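Local coordinates for protein xylulose kinase (Escherichia coli, PDB 2ITM) that phosphorylates D-xylulose at the expense of ATP to give D-xylulose 5-phosphate, and acts less efficiently on 1-deoxy-D-xylulose, at residues Met1-Val14 with Leu17-Leu31. Sequence-based numbering, arbitrary orientation.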
loop_
_atom_site.group_PDB
_atom_site.type_symbol
_atom_site.label_atom_id
_atom_site.label_comp_id
_atom_site.label_asym_id
_atom_site.label_seq_id
_atom_site.Cartn_x
_atom_site.Cartn_y
_atom_site.Cartn_z
ATOM N N MET A 1 31.395 -23.008 38.498
ATOM C CA MET A 1 30.609 -22.078 37.715
ATOM C C MET A 1 31.067 -22.050 36.267
ATOM O O MET A 1 32.073 -22.645 35.930
ATOM C CB MET A 1 30.674 -20.691 38.323
ATOM C CG MET A 1 30.366 -20.641 39.807
ATOM S SD MET A 1 28.704 -20.115 40.177
ATOM C CE MET A 1 28.738 -18.466 39.478
ATOM N N TYR A 2 30.315 -21.350 35.424
ATOM C CA TYR A 2 30.563 -21.320 34.004
ATOM C C TYR A 2 30.331 -19.942 33.383
ATOM O O TYR A 2 29.481 -19.194 33.830
ATOM C CB TYR A 2 29.785 -22.405 33.269
ATOM C CG TYR A 2 29.916 -23.730 33.946
ATOM C CD1 TYR A 2 28.984 -24.144 34.881
ATOM C CD2 TYR A 2 30.994 -24.553 33.696
ATOM C CE1 TYR A 2 29.115 -25.338 35.526
ATOM C CE2 TYR A 2 31.133 -25.744 34.336
ATOM C CZ TYR A 2 30.192 -26.136 35.255
ATOM O OH TYR A 2 30.331 -27.328 35.893
ATOM N N ILE A 3 31.121 -19.617 32.363
ATOM C CA ILE A 3 30.924 -18.430 31.539
ATOM C C ILE A 3 30.525 -18.792 30.110
ATOM O O ILE A 3 31.121 -19.660 29.490
ATOM C CB ILE A 3 32.193 -17.559 31.513
ATOM C CG1 ILE A 3 32.555 -17.069 32.906
ATOM C CG2 ILE A 3 32.032 -16.393 30.552
ATOM C CD1 ILE A 3 31.657 -16.015 33.410
ATOM N N GLY A 4 29.517 -18.095 29.605
ATOM C CA GLY A 4 29.253 -18.016 28.190
ATOM C C GLY A 4 29.376 -16.609 27.648
ATOM O O GLY A 4 28.846 -15.669 28.221
ATOM N N ILE A 5 30.106 -16.481 26.547
ATOM C CA ILE A 5 30.206 -15.243 25.788
ATOM C C ILE A 5 29.503 -15.359 24.441
ATOM O O ILE A 5 29.696 -16.323 23.715
ATOM C CB ILE A 5 31.661 -14.882 25.546
ATOM C CG1 ILE A 5 32.447 -14.858 26.849
ATOM C CG2 ILE A 5 31.763 -13.558 24.846
ATOM C CD1 ILE A 5 33.923 -14.893 26.649
ATOM N N ASP A 6 28.706 -14.353 24.109
ATOM C CA ASP A 6 28.110 -14.238 22.784
ATOM C C ASP A 6 28.520 -12.954 22.091
ATOM O O ASP A 6 28.100 -11.867 22.463
ATOM C CB ASP A 6 26.595 -14.356 22.853
ATOM C CG ASP A 6 25.929 -14.161 21.510
ATOM O OD1 ASP A 6 24.905 -13.477 21.473
ATOM O OD2 ASP A 6 26.345 -14.654 20.452
ATOM N N LEU A 7 29.367 -13.101 21.087
ATOM C CA LEU A 7 29.747 -12.021 20.209
ATOM C C LEU A 7 28.692 -11.836 19.142
ATOM O O LEU A 7 28.708 -12.501 18.116
ATOM C CB LEU A 7 31.102 -12.329 19.569
ATOM C CG LEU A 7 32.085 -11.213 19.323
ATOM C CD1 LEU A 7 33.068 -11.588 18.264
ATOM C CD2 LEU A 7 31.391 -9.944 18.962
ATOM N N GLY A 8 27.772 -10.925 19.398
ATOM C CA GLY A 8 26.767 -10.572 18.430
ATOM C C GLY A 8 27.238 -9.540 17.451
ATOM O O GLY A 8 28.411 -9.205 17.399
ATOM N N THR A 9 26.311 -9.033 16.658
ATOM C CA THR A 9 26.614 -7.949 15.750
ATOM C C THR A 9 26.484 -6.593 16.442
ATOM O O THR A 9 27.283 -5.714 16.226
ATOM C CB THR A 9 25.724 -8.013 14.512
ATOM O OG1 THR A 9 25.616 -9.363 14.062
ATOM C CG2 THR A 9 26.400 -7.346 13.360
ATOM N N SER A 10 25.475 -6.453 17.280
ATOM C CA SER A 10 25.142 -5.157 17.838
ATOM C C SER A 10 25.589 -5.031 19.274
ATOM O O SER A 10 25.419 -3.988 19.873
ATOM C CB SER A 10 23.649 -4.911 17.752
ATOM O OG SER A 10 22.956 -5.813 18.552
ATOM N N GLY A 11 26.163 -6.099 19.790
ATOM C CA GLY A 11 26.825 -6.090 21.079
ATOM C C GLY A 11 27.400 -7.427 21.518
ATOM O O GLY A 11 27.180 -8.442 20.885
ATOM N N VAL A 12 28.142 -7.412 22.616
ATOM C CA VAL A 12 28.488 -8.635 23.324
ATOM C C VAL A 12 27.719 -8.867 24.609
ATOM O O VAL A 12 27.445 -7.954 25.368
ATOM C CB VAL A 12 29.984 -8.767 23.595
ATOM C CG1 VAL A 12 30.768 -8.695 22.334
ATOM C CG2 VAL A 12 30.457 -7.710 24.565
ATOM N N LYS A 13 27.370 -10.122 24.830
ATOM C CA LYS A 13 26.742 -10.533 26.061
ATOM C C LYS A 13 27.573 -11.608 26.735
ATOM O O LYS A 13 27.986 -12.561 26.100
ATOM C CB LYS A 13 25.333 -11.025 25.787
ATOM C CG LYS A 13 24.593 -11.497 27.013
ATOM C CD LYS A 13 23.294 -12.155 26.644
ATOM C CE LYS A 13 22.137 -11.577 27.409
ATOM N NZ LYS A 13 20.895 -12.335 27.184
ATOM N N VAL A 14 27.842 -11.431 28.033
ATOM C CA VAL A 14 28.446 -12.454 28.860
ATOM C C VAL A 14 27.542 -12.863 30.004
ATOM O O VAL A 14 26.876 -12.034 30.606
ATOM C CB VAL A 14 29.827 -12.033 29.401
ATOM C CG1 VAL A 14 30.700 -11.485 28.294
ATOM C CG2 VAL A 14 29.694 -11.026 30.518
ATOM N N LEU A 17 26.930 -18.835 34.733
ATOM C CA LEU A 17 26.065 -19.931 35.132
ATOM C C LEU A 17 26.583 -20.556 36.402
ATOM O O LEU A 17 27.776 -20.737 36.566
ATOM C CB LEU A 17 26.027 -21.013 34.056
ATOM C CG LEU A 17 25.121 -20.975 32.833
ATOM C CD1 LEU A 17 24.948 -22.365 32.309
ATOM C CD2 LEU A 17 23.782 -20.354 33.145
ATOM N N ASN A 18 25.668 -20.922 37.287
ATOM C CA ASN A 18 26.005 -21.710 38.458
ATOM C C ASN A 18 26.166 -23.201 38.192
ATOM O O ASN A 18 25.975 -23.666 37.084
ATOM C CB ASN A 18 25.001 -21.459 39.584
ATOM C CG ASN A 18 23.599 -21.921 39.239
ATOM O OD1 ASN A 18 22.633 -21.418 39.774
ATOM N ND2 ASN A 18 23.492 -22.878 38.351
ATOM N N GLU A 19 26.522 -23.946 39.227
ATOM C CA GLU A 19 26.620 -25.387 39.115
ATOM C C GLU A 19 25.343 -25.999 38.567
ATOM O O GLU A 19 25.390 -26.914 37.760
ATOM C CB GLU A 19 26.995 -26.017 40.451
ATOM C CG GLU A 19 27.870 -25.138 41.323
ATOM C CD GLU A 19 27.176 -23.867 41.761
ATOM O OE1 GLU A 19 27.681 -22.778 41.447
ATOM O OE2 GLU A 19 26.123 -23.956 42.421
ATOM N N GLN A 20 24.208 -25.470 38.987
ATOM C CA GLN A 20 22.927 -26.022 38.604
ATOM C C GLN A 20 22.493 -25.587 37.213
ATOM O O GLN A 20 21.431 -25.964 36.742
ATOM C CB GLN A 20 21.867 -25.653 39.633
ATOM C CG GLN A 20 22.428 -25.126 40.938
ATOM C CD GLN A 20 23.417 -26.071 41.570
ATOM O OE1 GLN A 20 23.297 -27.281 41.428
ATOM N NE2 GLN A 20 24.399 -25.522 42.265
ATOM N N GLY A 21 23.321 -24.785 36.561
ATOM C CA GLY A 21 23.047 -24.366 35.205
ATOM C C GLY A 21 22.148 -23.151 35.099
ATOM O O GLY A 21 21.536 -22.909 34.052
ATOM N N GLU A 22 22.059 -22.378 36.172
ATOM C CA GLU A 22 21.248 -21.159 36.162
ATOM C C GLU A 22 22.101 -19.926 35.905
ATOM O O GLU A 22 23.228 -19.818 36.348
ATOM C CB GLU A 22 20.486 -20.977 37.479
ATOM C CG GLU A 22 19.494 -22.072 37.821
ATOM C CD GLU A 22 19.247 -22.166 39.310
ATOM O OE1 GLU A 22 19.191 -21.117 39.974
ATOM O OE2 GLU A 22 19.113 -23.291 39.816
ATOM N N VAL A 23 21.484 -18.944 35.297
ATOM C CA VAL A 23 22.127 -17.690 35.079
ATOM C C VAL A 23 22.153 -16.964 36.417
ATOM O O VAL A 23 21.163 -16.741 37.022
ATOM C CB VAL A 23 21.372 -16.896 34.058
ATOM C CG1 VAL A 23 22.015 -15.593 33.790
ATOM C CG2 VAL A 23 21.181 -17.706 32.848
ATOM N N VAL A 24 23.335 -16.611 36.849
ATOM C CA VAL A 24 23.594 -15.974 38.097
ATOM C C VAL A 24 23.903 -14.505 37.904
ATOM O O VAL A 24 23.708 -13.708 38.790
ATOM C CB VAL A 24 24.751 -16.716 38.755
ATOM C CG1 VAL A 24 25.476 -15.892 39.681
ATOM C CG2 VAL A 24 24.264 -17.928 39.437
ATOM N N ALA A 25 24.384 -14.167 36.720
ATOM C CA ALA A 25 24.723 -12.811 36.360
ATOM C C ALA A 25 24.912 -12.667 34.861
ATOM O O ALA A 25 25.311 -13.586 34.205
ATOM C CB ALA A 25 25.950 -12.327 37.099
ATOM N N ALA A 26 24.621 -11.486 34.351
ATOM C CA ALA A 26 24.759 -11.155 32.947
ATOM C C ALA A 26 25.314 -9.772 32.763
ATOM O O ALA A 26 25.210 -8.938 33.626
ATOM C CB ALA A 26 23.482 -11.260 32.253
ATOM N N GLN A 27 25.897 -9.545 31.612
ATOM C CA GLN A 27 26.446 -8.279 31.287
ATOM C C GLN A 27 26.500 -8.087 29.789
ATOM O O GLN A 27 26.855 -8.977 29.070
ATOM C CB GLN A 27 27.794 -8.109 31.944
ATOM C CG GLN A 27 28.377 -6.747 31.836
ATOM C CD GLN A 27 27.556 -5.682 32.518
ATOM O OE1 GLN A 27 27.467 -5.665 33.715
ATOM N NE2 GLN A 27 26.988 -4.794 31.752
ATOM N N THR A 28 26.123 -6.897 29.342
ATOM C CA THR A 28 26.104 -6.551 27.933
ATOM C C THR A 28 26.884 -5.304 27.570
ATOM O O THR A 28 26.942 -4.363 28.320
ATOM C CB THR A 28 24.675 -6.372 27.429
ATOM O OG1 THR A 28 24.005 -7.614 27.364
ATOM C CG2 THR A 28 24.673 -6.020 26.057
ATOM N N GLU A 29 27.476 -5.299 26.395
ATOM C CA GLU A 29 28.197 -4.134 25.912
ATOM C C GLU A 29 27.907 -3.910 24.447
ATOM O O GLU A 29 27.874 -4.844 23.670
ATOM C CB GLU A 29 29.692 -4.310 26.106
ATOM C CG GLU A 29 30.152 -4.294 27.553
ATOM C CD GLU A 29 30.183 -2.901 28.113
ATOM O OE1 GLU A 29 30.601 -1.989 27.382
ATOM O OE2 GLU A 29 29.782 -2.724 29.273
ATOM N N LYS A 30 27.703 -2.659 24.076
ATOM C CA LYS A 30 27.276 -2.334 22.735
ATOM C C LYS A 30 28.418 -2.355 21.749
ATOM O O LYS A 30 29.571 -2.213 22.117
ATOM C CB LYS A 30 26.518 -1.010 22.705
ATOM C CG LYS A 30 25.080 -1.132 23.175
ATOM C CD LYS A 30 24.278 0.139 22.963
ATOM C CE LYS A 30 23.186 0.251 24.003
ATOM N NZ LYS A 30 21.915 0.776 23.460
ATOM N N LEU A 31 28.071 -2.559 20.486
ATOM C CA LEU A 31 29.009 -2.536 19.383
ATOM C C LEU A 31 28.459 -1.643 18.270
ATOM O O LEU A 31 27.279 -1.683 17.977
ATOM C CB LEU A 31 29.156 -3.944 18.837
ATOM C CG LEU A 31 30.465 -4.719 18.879
ATOM C CD1 LEU A 31 31.446 -4.218 19.872
ATOM C CD2 LEU A 31 30.205 -6.179 19.067
#
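Val12 and Val14 meet Glu29 and Gln27 as antiparallel hydrogen-bonded pairs, each valine laying one methyl against the root of its partner's side chain. In Val12, chi1 of -57° wedges CG2 between the backbone N and the carbonyl carbon, where it lies 3.8 Å from Glu29 CB; Val14 repeats this with its own CG2 beside Gln27 CB. The ladder beneath is regular: Val14 N reaches Gln27 O at 2.8 Å, nearly straight at the hydrogen (168°). Beyond CB the Glu29 chain leads away, and its carboxylate forms a salt bridge with Arg54 of helix 45-62. Between these pairs, Lys13 and Thr28 share the other face; the lysine's CB and CG run past Thr28 OG1, and its NZ continues to the carbonyl of Val422.

Strands 2-7, 11-17 and 23-30 form the antiparallel edge of the N-terminal sheet of an FGGY kinase, a member of the actin-like ATPase clan. The turn joining the first two strands brings Thr9 near the bound D-xylulose. Leu31, just past the end of strand 23-30, packs against this turn, its CD2 3.9 Å from Leu7 CD2 and also close to Val12 CG1, the two leucines crossing at about a right angle. Leu31 N bonds to Ser10 O from above the carbonyl plane, 59° out of it.

At the far end Tyr2 and Leu17 exchange backbone bonds, and Asn18 O sits at the edge of the tyrosine ring, 3.8 Å from CD1. Met1, bent at chi2 and chi3, brings SD to 3.6 Å from Asn18 CA and CE to 4.2 Å from Val24 CG1. An alanine in place of Met1 would lose SD and CE, and would probably leave Val24 CG1 without this apolar neighbour and open a gap over Asn18.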